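Local atomic coordinates of hemoglobin subunit beta (Mustelus griseus, PDB entry 1GCV), a protein that carries oxygen from the gills to the peripheral tissues, binding it at heme iron as the beta subunit of an alpha2-beta2 hemoglobin tetramer. Residues Q26-M31 against S51-I56; K33-T38 against F93-D98; R40-Q43 against D47-S50. One frame throughout, in Å; residues are numbered along the deposited sequence.

Interaction 1: Q26-M31 against S51-I56; sequences QALDRM and SIHAGI. With HEM (protoporphyrin IX containing Fe), chain F.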
loop_
_atom_site.group_PDB
_atom_site.type_symbol
_atom_site.label_atom_id
_atom_site.label_comp_id
_atom_site.label_asym_id
_atom_site.label_seq_id
_atom_site.Cartn_x
_atom_site.Cartn_y
_atom_site.Cartn_z
ATOM N N GLN B 26 -19.662 -15.658 4.301
ATOM C CA GLN B 26 -18.414 -16.399 4.344
ATOM C C GLN B 26 -17.207 -15.476 4.183
ATOM O O GLN B 26 -16.124 -15.760 4.697
ATOM C CB GLN B 26 -18.418 -17.474 3.260
ATOM C CG GLN B 26 -19.237 -18.701 3.656
ATOM C CD GLN B 26 -19.734 -19.494 2.466
ATOM O OE1 GLN B 26 -20.825 -20.058 2.495
ATOM N NE2 GLN B 26 -18.934 -19.541 1.410
ATOM N N ALA B 27 -17.403 -14.363 3.483
ATOM C CA ALA B 27 -16.327 -13.404 3.264
ATOM C C ALA B 27 -16.002 -12.686 4.561
ATOM O O ALA B 27 -14.840 -12.387 4.835
ATOM C CB ALA B 27 -16.725 -12.396 2.188
ATOM N N LEU B 28 -17.034 -12.411 5.356
ATOM C CA LEU B 28 -16.850 -11.737 6.636
ATOM C C LEU B 28 -16.089 -12.656 7.584
ATOM O O LEU B 28 -15.134 -12.238 8.235
ATOM C CB LEU B 28 -18.208 -11.365 7.241
ATOM C CG LEU B 28 -18.749 -10.005 6.796
ATOM C CD1 LEU B 28 -20.223 -9.923 7.110
ATOM C CD2 LEU B 28 -17.993 -8.884 7.492
ATOM N N ASP B 29 -16.516 -13.911 7.656
ATOM C CA ASP B 29 -15.867 -14.894 8.515
ATOM C C ASP B 29 -14.411 -15.110 8.080
ATOM O O ASP B 29 -13.517 -15.275 8.915
ATOM C CB ASP B 29 -16.632 -16.223 8.469
ATOM C CG ASP B 29 -17.923 -16.189 9.285
ATOM O OD1 ASP B 29 -18.030 -15.387 10.243
ATOM O OD2 ASP B 29 -18.839 -16.975 8.966
ATOM N N ARG B 30 -14.180 -15.118 6.770
ATOM C CA ARG B 30 -12.835 -15.291 6.237
ATOM C C ARG B 30 -11.996 -14.110 6.704
ATOM O O ARG B 30 -10.869 -14.276 7.162
ATOM C CB ARG B 30 -12.873 -15.321 4.706
ATOM C CG ARG B 30 -11.520 -15.536 4.053
ATOM C CD ARG B 30 -11.664 -15.746 2.553
ATOM N NE ARG B 30 -12.427 -16.950 2.243
ATOM C CZ ARG B 30 -11.897 -18.161 2.118
ATOM N NH1 ARG B 30 -10.593 -18.337 2.276
ATOM N NH2 ARG B 30 -12.673 -19.199 1.843
ATOM N N MET B 31 -12.570 -12.914 6.600
ATOM C CA MET B 31 -11.892 -11.687 6.994
ATOM C C MET B 31 -11.482 -11.668 8.465
ATOM O O MET B 31 -10.380 -11.227 8.797
ATOM C CB MET B 31 -12.778 -10.474 6.696
ATOM C CG MET B 31 -12.108 -9.142 6.987
ATOM S SD MET B 31 -13.214 -7.739 6.789
ATOM C CE MET B 31 -14.284 -7.961 8.187
ATOM N N SER B 51 -24.201 -13.491 9.522
ATOM C CA SER B 51 -25.334 -13.686 8.618
ATOM C C SER B 51 -26.191 -12.441 8.440
ATOM O O SER B 51 -26.566 -12.086 7.321
ATOM C CB SER B 51 -26.223 -14.815 9.135
ATOM O OG SER B 51 -25.683 -16.075 8.802
ATOM N N ILE B 52 -26.512 -11.788 9.550
ATOM C CA ILE B 52 -27.341 -10.589 9.521
ATOM C C ILE B 52 -26.575 -9.430 8.901
ATOM O O ILE B 52 -27.097 -8.711 8.044
ATOM C CB ILE B 52 -27.807 -10.213 10.957
ATOM C CG1 ILE B 52 -28.744 -11.304 11.500
ATOM C CG2 ILE B 52 -28.502 -8.856 10.959
ATOM C CD1 ILE B 52 -29.767 -11.830 10.481
ATOM N N HIS B 53 -25.330 -9.268 9.335
ATOM C CA HIS B 53 -24.468 -8.199 8.843
ATOM C C HIS B 53 -24.271 -8.309 7.333
ATOM O O HIS B 53 -24.365 -7.316 6.610
ATOM C CB HIS B 53 -23.114 -8.252 9.555
ATOM C CG HIS B 53 -22.499 -6.882 9.372
ATOM N ND1 HIS B 53 -23.156 -5.703 9.707
ATOM C CD2 HIS B 53 -21.248 -6.655 8.794
ATOM C CE1 HIS B 53 -22.293 -4.767 9.324
ATOM N NE2 HIS B 53 -21.212 -5.258 8.807
ATOM N N ALA B 54 -23.995 -9.519 6.865
ATOM C CA ALA B 54 -23.802 -9.750 5.442
ATOM C C ALA B 54 -25.035 -9.279 4.678
ATOM O O ALA B 54 -24.921 -8.650 3.629
ATOM C CB ALA B 54 -23.564 -11.228 5.186
ATOM N N GLY B 55 -26.214 -9.589 5.213
ATOM C CA GLY B 55 -27.446 -9.187 4.565
ATOM C C GLY B 55 -27.529 -7.681 4.463
ATOM O O GLY B 55 -27.989 -7.145 3.457
ATOM N N ILE B 56 -27.083 -6.995 5.507
ATOM C CA ILE B 56 -27.106 -5.540 5.532
ATOM C C ILE B 56 -26.088 -4.967 4.541
ATOM O O ILE B 56 -26.324 -3.930 3.917
ATOM C CB ILE B 56 -26.802 -5.017 6.955
ATOM C CG1 ILE B 56 -28.052 -5.146 7.830
ATOM C CG2 ILE B 56 -26.378 -3.562 6.908
ATOM C CD1 ILE B 56 -27.758 -5.436 9.289
HETATM C CHA HEM F . -22.777 -1.019 9.395
HETATM C CHB HEM F . -22.291 -1.291 4.566
HETATM C CHC HEM F . -17.638 -2.598 5.162
HETATM C CHD HEM F . -18.107 -2.230 9.980
HETATM C C1A HEM F . -23.032 -1.014 8.020
HETATM C C2A HEM F . -24.328 -0.777 7.422
HETATM C C3A HEM F . -24.186 -0.847 6.082
HETATM C C4A HEM F . -22.806 -1.158 5.835
HETATM C CMA HEM F . -25.252 -0.583 5.030
HETATM C CAA HEM F . -25.625 -0.495 8.131
HETATM C CBA HEM F . -25.729 0.994 8.329
HETATM C CGA HEM F . -26.606 1.354 9.501
HETATM O O1A HEM F . -27.528 2.173 9.318
HETATM O O2A HEM F . -26.373 0.817 10.607
HETATM C C1B HEM F . -20.972 -1.594 4.309
HETATM C C2B HEM F . -20.478 -1.821 2.971
HETATM C C3B HEM F . -19.171 -2.258 3.118
HETATM C C4B HEM F . -18.864 -2.229 4.572
HETATM C CMB HEM F . -21.266 -1.562 1.674
HETATM C CAB HEM F . -18.359 -2.726 2.078
HETATM C CBB HEM F . -17.057 -2.247 1.817
HETATM C C1C HEM F . -17.341 -2.578 6.542
HETATM C C2C HEM F . -16.086 -3.059 7.142
HETATM C C3C HEM F . -16.210 -2.871 8.493
HETATM C C4C HEM F . -17.555 -2.368 8.722
HETATM C CMC HEM F . -14.902 -3.728 6.437
HETATM C CAC HEM F . -15.226 -3.021 9.483
HETATM C CBC HEM F . -14.363 -4.123 9.597
HETATM C C1D HEM F . -19.407 -1.839 10.218
HETATM C C2D HEM F . -19.963 -1.758 11.546
HETATM C C3D HEM F . -21.275 -1.459 11.391
HETATM C C4D HEM F . -21.517 -1.284 9.966
HETATM C CMD HEM F . -19.205 -1.917 12.856
HETATM C CAD HEM F . -22.323 -1.363 12.496
HETATM C CBD HEM F . -22.561 -2.711 13.151
HETATM C CGD HEM F . -24.000 -2.911 13.573
HETATM O O1D HEM F . -24.413 -4.085 13.708
HETATM O O2D HEM F . -24.713 -1.900 13.768
HETATM N NA HEM F . -22.074 -1.226 7.032
HETATM N NB HEM F . -19.979 -1.796 5.291
HETATM N NC HEM F . -18.244 -2.146 7.528
HETATM N ND HEM F . -20.348 -1.523 9.244
HETATM FE FE HEM F . -20.097 -1.415 7.261
#

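Interaction 2: K33-T38 against F93-D98; sequences KVYPWT and FHLLTD. With HEM (protoporphyrin IX containing Fe), chain F.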
loop_
_atom_site.group_PDB
_atom_site.type_symbol
_atom_site.label_atom_id
_atom_site.label_comp_id
_atom_site.label_asym_id
_atom_site.label_seq_id
_atom_site.Cartn_x
_atom_site.Cartn_y
_atom_site.Cartn_z
ATOM N N LYS B 33 -10.724 -14.113 10.268
ATOM C CA LYS B 33 -9.662 -15.080 10.499
ATOM C C LYS B 33 -8.315 -14.681 9.875
ATOM O O LYS B 33 -7.274 -14.806 10.514
ATOM C CB LYS B 33 -10.092 -16.451 9.971
ATOM C CG LYS B 33 -9.046 -17.540 10.145
ATOM C CD LYS B 33 -8.824 -17.889 11.612
ATOM C CE LYS B 33 -10.132 -18.257 12.306
ATOM N NZ LYS B 33 -10.297 -19.733 12.475
ATOM N N VAL B 34 -8.333 -14.196 8.635
ATOM C CA VAL B 34 -7.097 -13.810 7.951
ATOM C C VAL B 34 -6.575 -12.446 8.402
ATOM O O VAL B 34 -5.364 -12.232 8.462
ATOM C CB VAL B 34 -7.282 -13.799 6.398
ATOM C CG1 VAL B 34 -5.946 -13.540 5.710
ATOM C CG2 VAL B 34 -7.854 -15.134 5.927
ATOM N N TYR B 35 -7.493 -11.532 8.713
ATOM C CA TYR B 35 -7.149 -10.182 9.176
ATOM C C TYR B 35 -7.867 -9.968 10.513
ATOM O O TYR B 35 -8.813 -9.185 10.598
ATOM C CB TYR B 35 -7.620 -9.128 8.157
ATOM C CG TYR B 35 -7.213 -9.425 6.729
ATOM C CD1 TYR B 35 -5.871 -9.419 6.352
ATOM C CD2 TYR B 35 -8.167 -9.756 5.763
ATOM C CE1 TYR B 35 -5.486 -9.743 5.047
ATOM C CE2 TYR B 35 -7.794 -10.081 4.458
ATOM C CZ TYR B 35 -6.450 -10.076 4.109
ATOM O OH TYR B 35 -6.068 -10.413 2.828
ATOM N N PRO B 36 -7.385 -10.632 11.585
ATOM C CA PRO B 36 -7.941 -10.578 12.945
ATOM C C PRO B 36 -8.261 -9.210 13.543
ATOM O O PRO B 36 -9.211 -9.073 14.310
ATOM C CB PRO B 36 -6.917 -11.341 13.784
ATOM C CG PRO B 36 -6.221 -12.226 12.825
ATOM C CD PRO B 36 -6.166 -11.465 11.535
ATOM N N TRP B 37 -7.476 -8.199 13.201
ATOM C CA TRP B 37 -7.709 -6.869 13.744
ATOM C C TRP B 37 -9.062 -6.285 13.377
ATOM O O TRP B 37 -9.531 -5.377 14.051
ATOM C CB TRP B 37 -6.607 -5.895 13.307
ATOM C CG TRP B 37 -6.414 -5.763 11.814
ATOM C CD1 TRP B 37 -7.008 -4.855 10.981
ATOM C CD2 TRP B 37 -5.529 -6.536 10.996
ATOM N NE1 TRP B 37 -6.544 -5.015 9.696
ATOM C CE2 TRP B 37 -5.635 -6.040 9.679
ATOM C CE3 TRP B 37 -4.652 -7.600 11.250
ATOM C CZ2 TRP B 37 -4.898 -6.571 8.619
ATOM C CZ3 TRP B 37 -3.920 -8.129 10.196
ATOM C CH2 TRP B 37 -4.046 -7.611 8.897
ATOM N N THR B 38 -9.692 -6.795 12.321
ATOM C CA THR B 38 -10.993 -6.271 11.911
ATOM C C THR B 38 -12.101 -6.674 12.884
ATOM O O THR B 38 -13.225 -6.185 12.779
ATOM C CB THR B 38 -11.399 -6.745 10.492
ATOM O OG1 THR B 38 -11.460 -8.175 10.466
ATOM C CG2 THR B 38 -10.400 -6.258 9.447
ATOM N N PHE B 93 -11.632 -1.449 4.613
ATOM C CA PHE B 93 -12.677 -1.702 3.618
ATOM C C PHE B 93 -12.269 -2.730 2.558
ATOM O O PHE B 93 -13.047 -3.631 2.251
ATOM C CB PHE B 93 -13.100 -0.394 2.932
ATOM C CG PHE B 93 -13.938 0.510 3.802
ATOM C CD1 PHE B 93 -14.961 -0.005 4.592
ATOM C CD2 PHE B 93 -13.705 1.875 3.832
ATOM C CE1 PHE B 93 -15.738 0.832 5.397
ATOM C CE2 PHE B 93 -14.477 2.715 4.635
ATOM C CZ PHE B 93 -15.492 2.190 5.416
ATOM N N HIS B 94 -11.059 -2.610 2.006
ATOM C CA HIS B 94 -10.610 -3.556 0.984
ATOM C C HIS B 94 -10.378 -4.975 1.517
ATOM O O HIS B 94 -10.405 -5.938 0.751
ATOM C CB HIS B 94 -9.353 -3.022 0.251
ATOM C CG HIS B 94 -8.047 -3.331 0.929
ATOM N ND1 HIS B 94 -7.352 -4.505 0.717
ATOM C CD2 HIS B 94 -7.288 -2.597 1.779
ATOM C CE1 HIS B 94 -6.223 -4.480 1.404
ATOM N NE2 HIS B 94 -6.160 -3.333 2.057
ATOM N N LEU B 95 -10.170 -5.111 2.825
ATOM C CA LEU B 95 -9.964 -6.430 3.417
ATOM C C LEU B 95 -11.240 -7.255 3.261
ATOM O O LEU B 95 -11.182 -8.466 3.077
ATOM C CB LEU B 95 -9.586 -6.310 4.897
ATOM C CG LEU B 95 -8.305 -5.517 5.172
ATOM C CD1 LEU B 95 -8.093 -5.398 6.666
ATOM C CD2 LEU B 95 -7.116 -6.206 4.511
ATOM N N LEU B 96 -12.394 -6.599 3.327
ATOM C CA LEU B 96 -13.657 -7.307 3.152
ATOM C C LEU B 96 -13.890 -7.601 1.672
ATOM O O LEU B 96 -14.146 -8.747 1.302
ATOM C CB LEU B 96 -14.836 -6.487 3.693
ATOM C CG LEU B 96 -16.233 -7.030 3.359
ATOM C CD1 LEU B 96 -16.392 -8.436 3.915
ATOM C CD2 LEU B 96 -17.293 -6.114 3.939
ATOM N N THR B 97 -13.793 -6.577 0.825
ATOM C CA THR B 97 -14.016 -6.767 -0.608
ATOM C C THR B 97 -13.020 -7.768 -1.200
ATOM O O THR B 97 -13.366 -8.524 -2.107
ATOM C CB THR B 97 -13.973 -5.415 -1.390
ATOM O OG1 THR B 97 -12.702 -4.778 -1.223
ATOM C CG2 THR B 97 -15.053 -4.491 -0.886
ATOM N N ASP B 98 -11.793 -7.790 -0.684
ATOM C CA ASP B 98 -10.792 -8.744 -1.160
ATOM C C ASP B 98 -11.241 -10.156 -0.788
ATOM O O ASP B 98 -11.016 -11.105 -1.535
ATOM C CB ASP B 98 -9.431 -8.491 -0.503
ATOM C CG ASP B 98 -8.626 -7.427 -1.211
ATOM O OD1 ASP B 98 -9.064 -6.972 -2.287
ATOM O OD2 ASP B 98 -7.559 -7.046 -0.682
HETATM C CHA HEM F . -22.777 -1.019 9.395
HETATM C CHB HEM F . -22.291 -1.291 4.566
HETATM C CHC HEM F . -17.638 -2.598 5.162
HETATM C CHD HEM F . -18.107 -2.230 9.980
HETATM C C1A HEM F . -23.032 -1.014 8.020
HETATM C C2A HEM F . -24.328 -0.777 7.422
HETATM C C3A HEM F . -24.186 -0.847 6.082
HETATM C C4A HEM F . -22.806 -1.158 5.835
HETATM C CMA HEM F . -25.252 -0.583 5.030
HETATM C CAA HEM F . -25.625 -0.495 8.131
HETATM C CBA HEM F . -25.729 0.994 8.329
HETATM C CGA HEM F . -26.606 1.354 9.501
HETATM O O1A HEM F . -27.528 2.173 9.318
HETATM O O2A HEM F . -26.373 0.817 10.607
HETATM C C1B HEM F . -20.972 -1.594 4.309
HETATM C C2B HEM F . -20.478 -1.821 2.971
HETATM C C3B HEM F . -19.171 -2.258 3.118
HETATM C C4B HEM F . -18.864 -2.229 4.572
HETATM C CMB HEM F . -21.266 -1.562 1.674
HETATM C CAB HEM F . -18.359 -2.726 2.078
HETATM C CBB HEM F . -17.057 -2.247 1.817
HETATM C C1C HEM F . -17.341 -2.578 6.542
HETATM C C2C HEM F . -16.086 -3.059 7.142
HETATM C C3C HEM F . -16.210 -2.871 8.493
HETATM C C4C HEM F . -17.555 -2.368 8.722
HETATM C CMC HEM F . -14.902 -3.728 6.437
HETATM C CAC HEM F . -15.226 -3.021 9.483
HETATM C CBC HEM F . -14.363 -4.123 9.597
HETATM C C1D HEM F . -19.407 -1.839 10.218
HETATM C C2D HEM F . -19.963 -1.758 11.546
HETATM C C3D HEM F . -21.275 -1.459 11.391
HETATM C C4D HEM F . -21.517 -1.284 9.966
HETATM C CMD HEM F . -19.205 -1.917 12.856
HETATM C CAD HEM F . -22.323 -1.363 12.496
HETATM C CBD HEM F . -22.561 -2.711 13.151
HETATM C CGD HEM F . -24.000 -2.911 13.573
HETATM O O1D HEM F . -24.413 -4.085 13.708
HETATM O O2D HEM F . -24.713 -1.900 13.768
HETATM N NA HEM F . -22.074 -1.226 7.032
HETATM N NB HEM F . -19.979 -1.796 5.291
HETATM N NC HEM F . -18.244 -2.146 7.528
HETATM N ND HEM F . -20.348 -1.523 9.244
HETATM FE FE HEM F . -20.097 -1.415 7.261
HETATM O O HOH W 1 -6.177 -8.136 1.153
#

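Interaction 3: R40-Q43 against D47-S50; sequences RYFQ and DFRS. With HEM (protoporphyrin IX containing Fe), chain F.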
loop_
_atom_site.group_PDB
_atom_site.type_symbol
_atom_site.label_atom_id
_atom_site.label_comp_id
_atom_site.label_asym_id
_atom_site.label_seq_id
_atom_site.Cartn_x
_atom_site.Cartn_y
_atom_site.Cartn_z
ATOM N N ARG B 40 -12.051 -5.974 15.870
ATOM C CA ARG B 40 -12.117 -4.796 16.717
ATOM C C ARG B 40 -13.519 -4.182 16.816
ATOM O O ARG B 40 -14.008 -3.903 17.910
ATOM C CB ARG B 40 -11.139 -3.755 16.168
ATOM C CG ARG B 40 -10.764 -2.651 17.124
ATOM C CD ARG B 40 -9.903 -1.596 16.438
ATOM N NE ARG B 40 -9.961 -0.337 17.169
ATOM C CZ ARG B 40 -10.702 0.703 16.801
ATOM N NH1 ARG B 40 -10.700 1.814 17.528
ATOM N NH2 ARG B 40 -11.437 0.635 15.700
ATOM N N TYR B 41 -14.162 -3.982 15.671
ATOM C CA TYR B 41 -15.486 -3.359 15.616
ATOM C C TYR B 41 -16.675 -4.191 16.090
ATOM O O TYR B 41 -17.705 -3.634 16.468
ATOM C CB TYR B 41 -15.762 -2.868 14.188
ATOM C CG TYR B 41 -14.592 -2.135 13.571
ATOM C CD1 TYR B 41 -14.333 -0.805 13.896
ATOM C CD2 TYR B 41 -13.707 -2.788 12.709
ATOM C CE1 TYR B 41 -13.225 -0.146 13.388
ATOM C CE2 TYR B 41 -12.590 -2.134 12.193
ATOM C CZ TYR B 41 -12.357 -0.814 12.541
ATOM O OH TYR B 41 -11.253 -0.160 12.055
ATOM N N PHE B 42 -16.538 -5.513 16.092
ATOM C CA PHE B 42 -17.649 -6.380 16.478
ATOM C C PHE B 42 -17.537 -7.108 17.813
ATOM O O PHE B 42 -18.544 -7.558 18.354
ATOM C CB PHE B 42 -17.903 -7.398 15.362
ATOM C CG PHE B 42 -17.977 -6.780 13.996
ATOM C CD1 PHE B 42 -16.909 -6.878 13.116
ATOM C CD2 PHE B 42 -19.105 -6.070 13.602
ATOM C CE1 PHE B 42 -16.962 -6.275 11.867
ATOM C CE2 PHE B 42 -19.168 -5.464 12.355
ATOM C CZ PHE B 42 -18.092 -5.567 11.486
ATOM N N GLN B 43 -16.328 -7.231 18.349
ATOM C CA GLN B 43 -16.157 -7.923 19.621
ATOM C C GLN B 43 -16.966 -7.217 20.703
ATOM O O GLN B 43 -17.196 -7.774 21.776
ATOM C CB GLN B 43 -14.678 -7.964 20.012
ATOM C CG GLN B 43 -14.060 -6.596 20.235
ATOM C CD GLN B 43 -12.592 -6.671 20.601
ATOM O OE1 GLN B 43 -11.858 -7.530 20.110
ATOM N NE2 GLN B 43 -12.155 -5.767 21.468
ATOM N N ASP B 47 -24.458 -9.242 20.329
ATOM C CA ASP B 47 -25.403 -9.957 19.475
ATOM C C ASP B 47 -25.117 -9.871 17.976
ATOM O O ASP B 47 -25.986 -10.172 17.155
ATOM C CB ASP B 47 -26.823 -9.464 19.747
ATOM C CG ASP B 47 -27.004 -8.000 19.413
ATOM O OD1 ASP B 47 -25.995 -7.260 19.375
ATOM O OD2 ASP B 47 -28.160 -7.592 19.190
ATOM N N PHE B 48 -23.903 -9.464 17.619
ATOM C CA PHE B 48 -23.526 -9.375 16.216
ATOM C C PHE B 48 -23.573 -10.768 15.594
ATOM O O PHE B 48 -23.222 -11.760 16.233
ATOM C CB PHE B 48 -22.115 -8.796 16.076
ATOM C CG PHE B 48 -21.498 -9.030 14.730
ATOM C CD1 PHE B 48 -20.739 -10.169 14.486
ATOM C CD2 PHE B 48 -21.687 -8.121 13.698
ATOM C CE1 PHE B 48 -20.172 -10.401 13.228
ATOM C CE2 PHE B 48 -21.124 -8.344 12.436
ATOM C CZ PHE B 48 -20.365 -9.488 12.206
ATOM N N ARG B 49 -24.015 -10.835 14.344
ATOM C CA ARG B 49 -24.105 -12.094 13.612
ATOM C C ARG B 49 -23.603 -11.843 12.191
ATOM O O ARG B 49 -24.045 -10.895 11.539
ATOM C CB ARG B 49 -25.562 -12.576 13.566
ATOM C CG ARG B 49 -25.777 -14.010 14.021
ATOM C CD ARG B 49 -25.220 -15.015 13.008
ATOM N NE ARG B 49 -24.301 -15.975 13.623
ATOM C CZ ARG B 49 -23.175 -16.406 13.063
ATOM N NH1 ARG B 49 -22.810 -15.968 11.862
ATOM N NH2 ARG B 49 -22.410 -17.278 13.707
ATOM N N SER B 50 -22.681 -12.679 11.715
ATOM C CA SER B 50 -22.138 -12.534 10.360
ATOM C C SER B 50 -23.249 -12.587 9.310
ATOM O O SER B 50 -23.236 -11.834 8.335
ATOM C CB SER B 50 -21.131 -13.648 10.066
ATOM O OG SER B 50 -19.956 -13.473 10.826
HETATM C CHA HEM F . -22.777 -1.019 9.395
HETATM C CHB HEM F . -22.291 -1.291 4.566
HETATM C CHC HEM F . -17.638 -2.598 5.162
HETATM C CHD HEM F . -18.107 -2.230 9.980
HETATM C C1A HEM F . -23.032 -1.014 8.020
HETATM C C2A HEM F . -24.328 -0.777 7.422
HETATM C C3A HEM F . -24.186 -0.847 6.082
HETATM C C4A HEM F . -22.806 -1.158 5.835
HETATM C CMA HEM F . -25.252 -0.583 5.030
HETATM C CAA HEM F . -25.625 -0.495 8.131
HETATM C CBA HEM F . -25.729 0.994 8.329
HETATM C CGA HEM F . -26.606 1.354 9.501
HETATM O O1A HEM F . -27.528 2.173 9.318
HETATM O O2A HEM F . -26.373 0.817 10.607
HETATM C C1B HEM F . -20.972 -1.594 4.309
HETATM C C2B HEM F . -20.478 -1.821 2.971
HETATM C C3B HEM F . -19.171 -2.258 3.118
HETATM C C4B HEM F . -18.864 -2.229 4.572
HETATM C CMB HEM F . -21.266 -1.562 1.674
HETATM C CAB HEM F . -18.359 -2.726 2.078
HETATM C CBB HEM F . -17.057 -2.247 1.817
HETATM C C1C HEM F . -17.341 -2.578 6.542
HETATM C C2C HEM F . -16.086 -3.059 7.142
HETATM C C3C HEM F . -16.210 -2.871 8.493
HETATM C C4C HEM F . -17.555 -2.368 8.722
HETATM C CMC HEM F . -14.902 -3.728 6.437
HETATM C CAC HEM F . -15.226 -3.021 9.483
HETATM C CBC HEM F . -14.363 -4.123 9.597
HETATM C C1D HEM F . -19.407 -1.839 10.218
HETATM C C2D HEM F . -19.963 -1.758 11.546
HETATM C C3D HEM F . -21.275 -1.459 11.391
HETATM C C4D HEM F . -21.517 -1.284 9.966
HETATM C CMD HEM F . -19.205 -1.917 12.856
HETATM C CAD HEM F . -22.323 -1.363 12.496
HETATM C CBD HEM F . -22.561 -2.711 13.151
HETATM C CGD HEM F . -24.000 -2.911 13.573
HETATM O O1D HEM F . -24.413 -4.085 13.708
HETATM O O2D HEM F . -24.713 -1.900 13.768
HETATM N NA HEM F . -22.074 -1.226 7.032
HETATM N NB HEM F . -19.979 -1.796 5.291
HETATM N NC HEM F . -18.244 -2.146 7.528
HETATM N ND HEM F . -20.348 -1.523 9.244
HETATM FE FE HEM F . -20.097 -1.415 7.261
#

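Interaction 1: Q26-M31 against S51-I56
Leu-28 turns its CG away from its own carbonyl carbon (chi1 -88°), His-53 sets CG opposite its backbone N (chi1 -160°), and the two side chains then meet at about a right angle. This is the crossing of helices B and E of the globin fold, here helix 20-34 and helix 50-66, on the distal side of the heme. One methyl does most of the touching: Leu-28 CD1 lies at the imidazole edge, near the ring plane, 3.8 Å from His-53 CD2. The same methyl presses on the backbone of the other helix, with Leu-28 CD1 3.8 Å from Ala-54 N. Ala-54 adds just a CB there, and the helices come close, Leu-28 CA and Ala-54 CA lying 7.3 Å apart. No hydrogen bond crosses; the two helices meet by van der Waals contact.

His-53 is the distal residue of the heme iron. Leu-28 backs the CD2 side of the imidazole while CE1 meets the porphyrin, 3.6 Å from HEM C4D, and Phe-42 comes to the ring edge-to-face, which is likely to restrict how the ring can turn. In this deoxy form His-53 NE2 stands 4.3 Å from HEM FE, too far to coordinate it. On the other side of helix 20-34, Arg-30 pairs with Glu-103 and bonds to an alpha chain. About a turn beyond the histidine, Ile-56 CG2 rests 3.4 Å from HEM CAA.

Interaction 2: K33-T38 against F93-D98
Leu-95 reaches from helix G of the globin fold (helix 93-108) into the corner where helix B (20-34) ends and the short 3-10 turn begins. The apolar contacts split between its branches. Leu-95 CD2 makes a CH-pi contact 3.7 Å from the Tyr-35 ring centroid, 1° off the normal, with Val-34 CG1 on the opposite face. Leu-95 CD1 goes to the other two partners: it lies 3.4 Å from Trp-37 NE1, the indole crossing at about a right angle, and 3.7 Å from Thr-38 CG2. The indole gets there with CG between the backbone N and carbonyl carbon (chi1 57°); it also meets the ring of Tyr-139 of an alpha chain and makes a weak hydrogen bond to Asp-94 of that chain, placing the contact at a subunit interface.

Polar bonds frame this core. Tyr-35 O accepts hydrogen bonds from both the backbone N and the hydroxyl of Thr-38, with Thr-38 OG1 2.8 Å away, which closes the turn. Tyr-35 OH reaches a water at 2.8 Å, and that water donates to Asp-98 OD2. His-94 ND1 meets the same Asp-98 OD2 at 2.9 Å, in its own ring plane but from above the carboxylate. A phenylalanine in place of Tyr-35 would probably leave that water without its tyrosine mate and break the polar bridge to Asp-98. Next along, Leu-96 CD2 lies 3.7 Å from HEM CHC.

Interaction 3: R40-Q43 against D47-S50
Phe-42 and Phe-48 face each other across the loop that joins helices B and E of the globin fold. Phe-42 carries its CG anti to the carbonyl carbon (chi1 -48°), whereas Phe-48 has it opposite the backbone N (chi1 163°); the two rings lean together from the two sides of the loop. The ring planes are inclined at 33°, with centroids 4.3 Å apart. The tilt brings one corner in closest, Phe-42 CD2 standing 3.3 Å from Phe-48 CE2. Phe-42 CB also lies over the face of the Phe-48 ring, in a CH-pi contact 4.0 Å from its centroid.

Tyr-41 CB covers the other face of the Phe-42 ring, so that ring is sandwiched while its far end meets the porphyrin. Phe-42 CZ is 3.7 Å from HEM CHD, and Phe-42 CE2 is 3.6 Å from HEM CMD. Next to it, Tyr-41 CD2 comes 3.4 Å from HEM CBC, while its hydroxyl is hydrogen-bonded to Asp-89 N. With no hydrogen bond or charge pair between the two segments, the contact depends on shape and dispersion: Phe-48 backs Phe-42, and Phe-42 wedges the heme on its distal side.

Overall arrangement
All three contacts touch one heme within a globin domain. Helix 20-34 meets helix 50-66 in interaction 1, and the residues just past its end meet helix 93-108 in interaction 2; their centres are 11 Å apart and their segments alternate along the chain. Met-31 joins them, SD against Leu-96 and CE against Thr-38. Interaction 3, nested inside the loops closed by both others, packs on interaction 1 through Phe-48 and His-53, with a probable Ser-50 to Asp-29 hydrogen bond; its centre is about 10 Å from that of interaction 1 and 14 Å from that of interaction 2, which it adjoins only in sequence. Residues 26-56 thus line the distal pocket and, at Trp-37, face an alpha chain.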